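Local coordinates for protein ORC2 (Aeropyrum pernix, PDB 1W5T) that binds DNA and takes part in regulating DNA replication, pairing an ATP-binding AAA+ ATPase domain with a C-terminal winged-helix domain, at residues A[134-148]-A[174-187]. Numbering follows the deposited sequence.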
loop_
_atom_site.group_PDB
_atom_site.type_symbol
_atom_site.label_atom_id
_atom_site.label_comp_id
_atom_site.label_asym_id
_atom_site.label_seq_id
_atom_site.Cartn_x
_atom_site.Cartn_y
_atom_site.Cartn_z
ATOM N N TYR A 134 15.475 26.216 -9.912
ATOM C CA TYR A 134 16.575 26.745 -10.695
ATOM C C TYR A 134 17.323 27.884 -9.931
ATOM O O TYR A 134 18.564 27.886 -9.861
ATOM C CB TYR A 134 16.062 27.191 -12.091
ATOM C CG TYR A 134 16.978 28.176 -12.757
ATOM C CD1 TYR A 134 18.142 27.763 -13.359
ATOM C CD2 TYR A 134 16.714 29.534 -12.705
ATOM C CE1 TYR A 134 19.021 28.696 -13.937
ATOM C CE2 TYR A 134 17.577 30.462 -13.287
ATOM C CZ TYR A 134 18.706 30.034 -13.893
ATOM O OH TYR A 134 19.565 30.951 -14.427
ATOM N N VAL A 135 16.580 28.843 -9.363
ATOM C CA VAL A 135 17.231 29.921 -8.608
ATOM C C VAL A 135 18.163 29.342 -7.540
ATOM O O VAL A 135 19.342 29.697 -7.455
ATOM C CB VAL A 135 16.234 30.955 -8.065
ATOM C CG1 VAL A 135 16.895 31.898 -7.058
ATOM C CG2 VAL A 135 15.629 31.722 -9.252
ATOM N N GLU A 136 17.647 28.355 -6.837
ATOM C CA GLU A 136 18.273 27.811 -5.653
ATOM C C GLU A 136 19.349 26.798 -5.929
ATOM O O GLU A 136 20.215 26.561 -5.079
ATOM C CB GLU A 136 17.192 27.127 -4.812
ATOM C CG GLU A 136 16.189 28.098 -4.251
ATOM C CD GLU A 136 16.646 28.641 -2.927
ATOM O OE1 GLU A 136 15.886 29.437 -2.337
ATOM O OE2 GLU A 136 17.767 28.243 -2.487
ATOM N N ASN A 137 19.293 26.217 -7.116
ATOM C CA ASN A 137 20.149 25.106 -7.487
ATOM C C ASN A 137 19.809 23.880 -6.653
ATOM O O ASN A 137 20.688 23.228 -6.119
ATOM C CB ASN A 137 21.641 25.469 -7.397
ATOM C CG ASN A 137 22.532 24.457 -8.095
ATOM O OD1 ASN A 137 22.047 23.495 -8.735
ATOM N ND2 ASN A 137 23.838 24.647 -7.958
ATOM N N HIS A 138 18.512 23.602 -6.539
ATOM C CA HIS A 138 18.017 22.472 -5.808
ATOM C C HIS A 138 17.328 21.451 -6.762
ATOM O O HIS A 138 16.844 21.784 -7.862
ATOM C CB HIS A 138 16.986 22.961 -4.779
ATOM C CG HIS A 138 17.547 23.695 -3.613
ATOM N ND1 HIS A 138 16.741 24.316 -2.676
ATOM C CD2 HIS A 138 18.823 23.931 -3.223
ATOM C CE1 HIS A 138 17.496 24.877 -1.744
ATOM N NE2 HIS A 138 18.769 24.652 -2.047
ATOM N N TYR A 139 17.233 20.211 -6.317
ATOM C CA TYR A 139 16.414 19.203 -6.993
ATOM C C TYR A 139 15.245 18.776 -6.060
ATOM O O TYR A 139 15.335 18.914 -4.838
ATOM C CB TYR A 139 17.300 18.030 -7.326
ATOM C CG TYR A 139 18.476 18.449 -8.170
ATOM C CD1 TYR A 139 19.671 18.967 -7.588
ATOM C CD2 TYR A 139 18.399 18.362 -9.542
ATOM C CE1 TYR A 139 20.746 19.374 -8.406
ATOM C CE2 TYR A 139 19.451 18.747 -10.354
ATOM C CZ TYR A 139 20.610 19.235 -9.803
ATOM O OH TYR A 139 21.618 19.581 -10.690
ATOM N N LEU A 140 14.146 18.302 -6.631
ATOM C CA LEU A 140 12.971 17.962 -5.835
ATOM C C LEU A 140 12.492 16.580 -6.226
ATOM O O LEU A 140 12.160 16.324 -7.368
ATOM C CB LEU A 140 11.862 18.998 -6.041
ATOM C CG LEU A 140 10.470 18.832 -5.396
ATOM C CD1 LEU A 140 10.461 19.100 -3.862
ATOM C CD2 LEU A 140 9.436 19.684 -6.105
ATOM N N LEU A 141 12.476 15.681 -5.269
ATOM C CA LEU A 141 11.938 14.361 -5.487
ATOM C C LEU A 141 10.592 14.271 -4.729
ATOM O O LEU A 141 10.518 14.444 -3.502
ATOM C CB LEU A 141 12.963 13.320 -5.083
ATOM C CG LEU A 141 12.735 11.824 -5.233
ATOM C CD1 LEU A 141 11.896 11.497 -6.456
ATOM C CD2 LEU A 141 14.055 11.148 -5.309
ATOM N N VAL A 142 9.529 14.085 -5.517
ATOM C CA VAL A 142 8.173 14.110 -5.026
ATOM C C VAL A 142 7.597 12.686 -4.855
ATOM O O VAL A 142 7.534 11.922 -5.819
ATOM C CB VAL A 142 7.249 14.931 -5.995
ATOM C CG1 VAL A 142 5.818 15.067 -5.392
ATOM C CG2 VAL A 142 7.844 16.319 -6.296
ATOM N N ILE A 143 7.199 12.324 -3.645
ATOM C CA ILE A 143 6.409 11.091 -3.466
ATOM C C ILE A 143 4.920 11.444 -3.568
ATOM O O ILE A 143 4.441 12.272 -2.794
ATOM C CB ILE A 143 6.644 10.418 -2.075
ATOM C CG1 ILE A 143 8.141 10.175 -1.804
ATOM C CG2 ILE A 143 5.779 9.120 -1.938
ATOM C CD1 ILE A 143 8.470 9.758 -0.378
ATOM N N LEU A 144 4.202 10.810 -4.504
ATOM C CA LEU A 144 2.745 10.902 -4.530
ATOM C C LEU A 144 2.183 9.565 -4.117
ATOM O O LEU A 144 2.061 8.666 -4.945
ATOM C CB LEU A 144 2.176 11.282 -5.905
ATOM C CG LEU A 144 2.654 12.564 -6.597
ATOM C CD1 LEU A 144 2.205 12.643 -8.053
ATOM C CD2 LEU A 144 2.192 13.777 -5.790
ATOM N N ASP A 145 1.827 9.479 -2.833
ATOM C CA ASP A 145 1.193 8.329 -2.191
ATOM C C ASP A 145 -0.303 8.199 -2.470
ATOM O O ASP A 145 -0.991 9.182 -2.746
ATOM C CB ASP A 145 1.395 8.410 -0.678
ATOM C CG ASP A 145 1.601 7.056 -0.032
ATOM O OD1 ASP A 145 1.283 5.989 -0.635
ATOM O OD2 ASP A 145 2.090 6.953 1.106
ATOM N N GLU A 146 -0.803 6.968 -2.366
ATOM C CA GLU A 146 -2.193 6.670 -2.685
ATOM C C GLU A 146 -2.495 7.238 -4.061
ATOM O O GLU A 146 -3.538 7.867 -4.248
ATOM C CB GLU A 146 -3.179 7.258 -1.651
ATOM C CG GLU A 146 -2.983 6.838 -0.195
ATOM C CD GLU A 146 -3.326 5.377 0.090
ATOM O OE1 GLU A 146 -3.100 4.911 1.220
ATOM O OE2 GLU A 146 -3.819 4.675 -0.795
ATOM N N PHE A 147 -1.584 6.981 -5.005
ATOM C CA PHE A 147 -1.641 7.549 -6.340
ATOM C C PHE A 147 -2.914 7.117 -7.048
ATOM O O PHE A 147 -3.513 7.906 -7.789
ATOM C CB PHE A 147 -0.394 7.167 -7.169
ATOM C CG PHE A 147 -0.372 7.788 -8.537
ATOM C CD1 PHE A 147 -0.193 9.174 -8.695
ATOM C CD2 PHE A 147 -0.550 7.004 -9.665
ATOM C CE1 PHE A 147 -0.175 9.741 -9.948
ATOM C CE2 PHE A 147 -0.537 7.564 -10.937
ATOM C CZ PHE A 147 -0.348 8.925 -11.088
ATOM N N GLN A 148 -3.349 5.877 -6.790
ATOM C CA GLN A 148 -4.566 5.363 -7.409
ATOM C C GLN A 148 -5.748 6.307 -7.203
ATOM O O GLN A 148 -6.572 6.398 -8.084
ATOM C CB GLN A 148 -4.902 3.942 -6.953
ATOM C CG GLN A 148 -5.569 3.837 -5.587
ATOM C CD GLN A 148 -4.638 4.186 -4.444
ATOM O OE1 GLN A 148 -3.396 4.260 -4.595
ATOM N NE2 GLN A 148 -5.225 4.373 -3.283
ATOM N N ARG A 174 15.105 27.397 -17.194
ATOM C CA ARG A 174 15.889 28.469 -17.812
ATOM C C ARG A 174 17.194 27.963 -18.364
ATOM O O ARG A 174 17.588 28.350 -19.448
ATOM C CB ARG A 174 16.148 29.578 -16.803
ATOM C CG ARG A 174 15.374 30.827 -17.117
ATOM C CD ARG A 174 14.377 31.300 -16.079
ATOM N NE ARG A 174 13.967 32.561 -16.618
ATOM C CZ ARG A 174 12.764 33.051 -16.822
ATOM N NH1 ARG A 174 11.641 32.455 -16.428
ATOM N NH2 ARG A 174 12.724 34.221 -17.435
ATOM N N ASP A 175 17.857 27.073 -17.619
ATOM C CA ASP A 175 19.128 26.480 -18.031
ATOM C C ASP A 175 19.036 25.051 -18.591
ATOM O O ASP A 175 20.051 24.428 -18.793
ATOM C CB ASP A 175 20.084 26.501 -16.835
ATOM C CG ASP A 175 19.598 25.626 -15.677
ATOM O OD1 ASP A 175 18.462 25.126 -15.753
ATOM O OD2 ASP A 175 20.281 25.366 -14.675
ATOM N N GLY A 176 17.828 24.518 -18.788
ATOM C CA GLY A 176 17.640 23.164 -19.303
ATOM C C GLY A 176 18.015 21.996 -18.385
ATOM O O GLY A 176 18.190 20.850 -18.858
ATOM N N VAL A 177 18.181 22.283 -17.090
ATOM C CA VAL A 177 18.422 21.247 -16.092
ATOM C C VAL A 177 17.052 20.782 -15.518
ATOM O O VAL A 177 16.319 21.574 -14.912
ATOM C CB VAL A 177 19.405 21.743 -14.962
ATOM C CG1 VAL A 177 19.710 20.662 -13.963
ATOM C CG2 VAL A 177 20.750 22.208 -15.544
ATOM N N ASN A 178 16.696 19.519 -15.771
ATOM C CA ASN A 178 15.516 18.864 -15.184
ATOM C C ASN A 178 15.712 18.677 -13.675
ATOM O O ASN A 178 16.697 18.036 -13.255
ATOM C CB ASN A 178 15.308 17.498 -15.828
ATOM C CG ASN A 178 15.060 17.580 -17.353
ATOM O OD1 ASN A 178 14.722 18.631 -17.896
ATOM N ND2 ASN A 178 15.234 16.471 -18.029
ATOM N N ARG A 179 14.787 19.187 -12.856
ATOM C CA ARG A 179 15.017 19.177 -11.403
ATOM C C ARG A 179 13.901 18.582 -10.563
ATOM O O ARG A 179 13.862 18.809 -9.358
ATOM C CB ARG A 179 15.301 20.599 -10.900
ATOM C CG ARG A 179 16.328 21.360 -11.698
ATOM C CD ARG A 179 16.740 22.615 -10.989
ATOM N NE ARG A 179 17.825 23.288 -11.651
ATOM C CZ ARG A 179 19.083 23.290 -11.294
ATOM N NH1 ARG A 179 19.546 22.640 -10.217
ATOM N NH2 ARG A 179 19.911 23.987 -12.063
ATOM N N ILE A 180 13.002 17.831 -11.190
ATOM C CA ILE A 180 11.863 17.219 -10.482
ATOM C C ILE A 180 11.706 15.764 -10.905
ATOM O O ILE A 180 11.554 15.481 -12.099
ATOM C CB ILE A 180 10.522 17.944 -10.766
ATOM C CG1 ILE A 180 10.606 19.437 -10.474
ATOM C CG2 ILE A 180 9.425 17.373 -9.851
ATOM C CD1 ILE A 180 9.356 20.143 -10.841
ATOM N N GLY A 181 11.751 14.848 -9.945
ATOM C CA GLY A 181 11.421 13.464 -10.222
ATOM C C GLY A 181 10.274 13.009 -9.340
ATOM O O GLY A 181 9.857 13.722 -8.435
ATOM N N PHE A 182 9.782 11.802 -9.590
ATOM C CA PHE A 182 8.579 11.312 -8.955
ATOM C C PHE A 182 8.687 9.892 -8.517
ATOM O O PHE A 182 9.259 9.079 -9.199
ATOM C CB PHE A 182 7.406 11.403 -9.919
ATOM C CG PHE A 182 6.973 12.795 -10.190
ATOM C CD1 PHE A 182 7.384 13.430 -11.329
ATOM C CD2 PHE A 182 6.138 13.466 -9.308
ATOM C CE1 PHE A 182 6.967 14.713 -11.611
ATOM C CE2 PHE A 182 5.751 14.783 -9.571
ATOM C CZ PHE A 182 6.167 15.393 -10.734
ATOM N N LEU A 183 8.116 9.607 -7.361
ATOM C CA LEU A 183 7.970 8.255 -6.892
ATOM C C LEU A 183 6.482 8.129 -6.607
ATOM O O LEU A 183 5.970 8.763 -5.677
ATOM C CB LEU A 183 8.771 8.072 -5.620
ATOM C CG LEU A 183 9.403 6.707 -5.377
ATOM C CD1 LEU A 183 9.655 6.445 -3.928
ATOM C CD2 LEU A 183 8.765 5.504 -6.060
ATOM N N LEU A 184 5.773 7.379 -7.438
ATOM C CA LEU A 184 4.318 7.206 -7.233
ATOM C C LEU A 184 4.145 5.993 -6.344
ATOM O O LEU A 184 4.886 5.012 -6.481
ATOM C CB LEU A 184 3.615 6.985 -8.559
ATOM C CG LEU A 184 4.027 7.947 -9.710
ATOM C CD1 LEU A 184 3.232 7.726 -11.027
ATOM C CD2 LEU A 184 3.882 9.403 -9.267
ATOM N N VAL A 185 3.222 6.050 -5.396
ATOM C CA VAL A 185 2.943 4.858 -4.577
ATOM C C VAL A 185 1.464 4.571 -4.663
ATOM O O VAL A 185 0.714 5.455 -4.327
ATOM C CB VAL A 185 3.327 5.103 -3.115
ATOM C CG1 VAL A 185 3.038 3.870 -2.258
ATOM C CG2 VAL A 185 4.789 5.519 -3.007
ATOM N N ALA A 186 1.077 3.373 -5.143
ATOM C CA ALA A 186 -0.319 2.988 -5.369
ATOM C C ALA A 186 -0.649 1.736 -4.583
ATOM O O ALA A 186 0.218 0.989 -4.235
ATOM C CB ALA A 186 -0.610 2.742 -6.830
ATOM N N SER A 187 -1.922 1.481 -4.325
ATOM C CA SER A 187 -2.235 0.339 -3.447
ATOM C C SER A 187 -1.981 -1.021 -4.093
ATOM O O SER A 187 -1.636 -1.979 -3.400
ATOM C CB SER A 187 -3.654 0.432 -2.906
ATOM O OG SER A 187 -4.521 0.487 -4.001
#
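The Tyr134 ring receives Arg174 CB over one face, 3.9 Å from the ring centroid and 12° off its normal (CH-pi), and Asp175 OD2 at the edge. The Tyr139 ring has Arg179 NH1 over one face, but Arg179 CZ is 5.0 Å from the Tyr139 centroid, so any cation-pi attraction is weak. On Arg179, Val177 CG1 sits over one guanidinium face and Asp175 meets the edge, NH2 reaching the syn lone pair of OD2 at 3.0 Å in a salt bridge. Arg179 NH1 donates a hydrogen bond to Asn137 OD1 at 3.0 Å, the amide and guanidinium planes being perpendicular. The extended chain carries the group past His138 O to Asn137, the positive-phi C-prime residue of the Schellman motif ending helix 122-136. Replacing Arg179 with an alanine would probably leave Asp175 without its cationic mate and Asn137 OD1 without this donor.

Strands 139-145 and 180-186 run parallel, their hydrogen bonds alternating in direction: Val142 N to Gly181 O (N-H...O angle 175°), then Leu183 N to Val142 O. Val142 CB packs on Phe182 CD2, on the face where helix 100-111 meets Leu140, Val142 and Leu144; Ile143 and Val185 lie side by side on the other, beneath helix 65-82. At the C-terminal end Leu184 CD1 lies over one face of the Phe147 ring, a CH-pi contact.

These are neighbouring inner strands of the five-stranded AAA+ sheet, 180-186 in the middle, and Asp145 and Glu146 follow the Walker B pattern. Asp145 OD2 hydrogen-bonds to the hydroxyls of Tyr91 and ATP-binding Thr66 close to the magnesium ion. The strand pairing is consistent with holding this acidic end near the nucleotide; at the far end the Arg179-Asn137 hydrogen bond crosses the contact, while Asp175, in Arg179's own segment, holds the guanidinium.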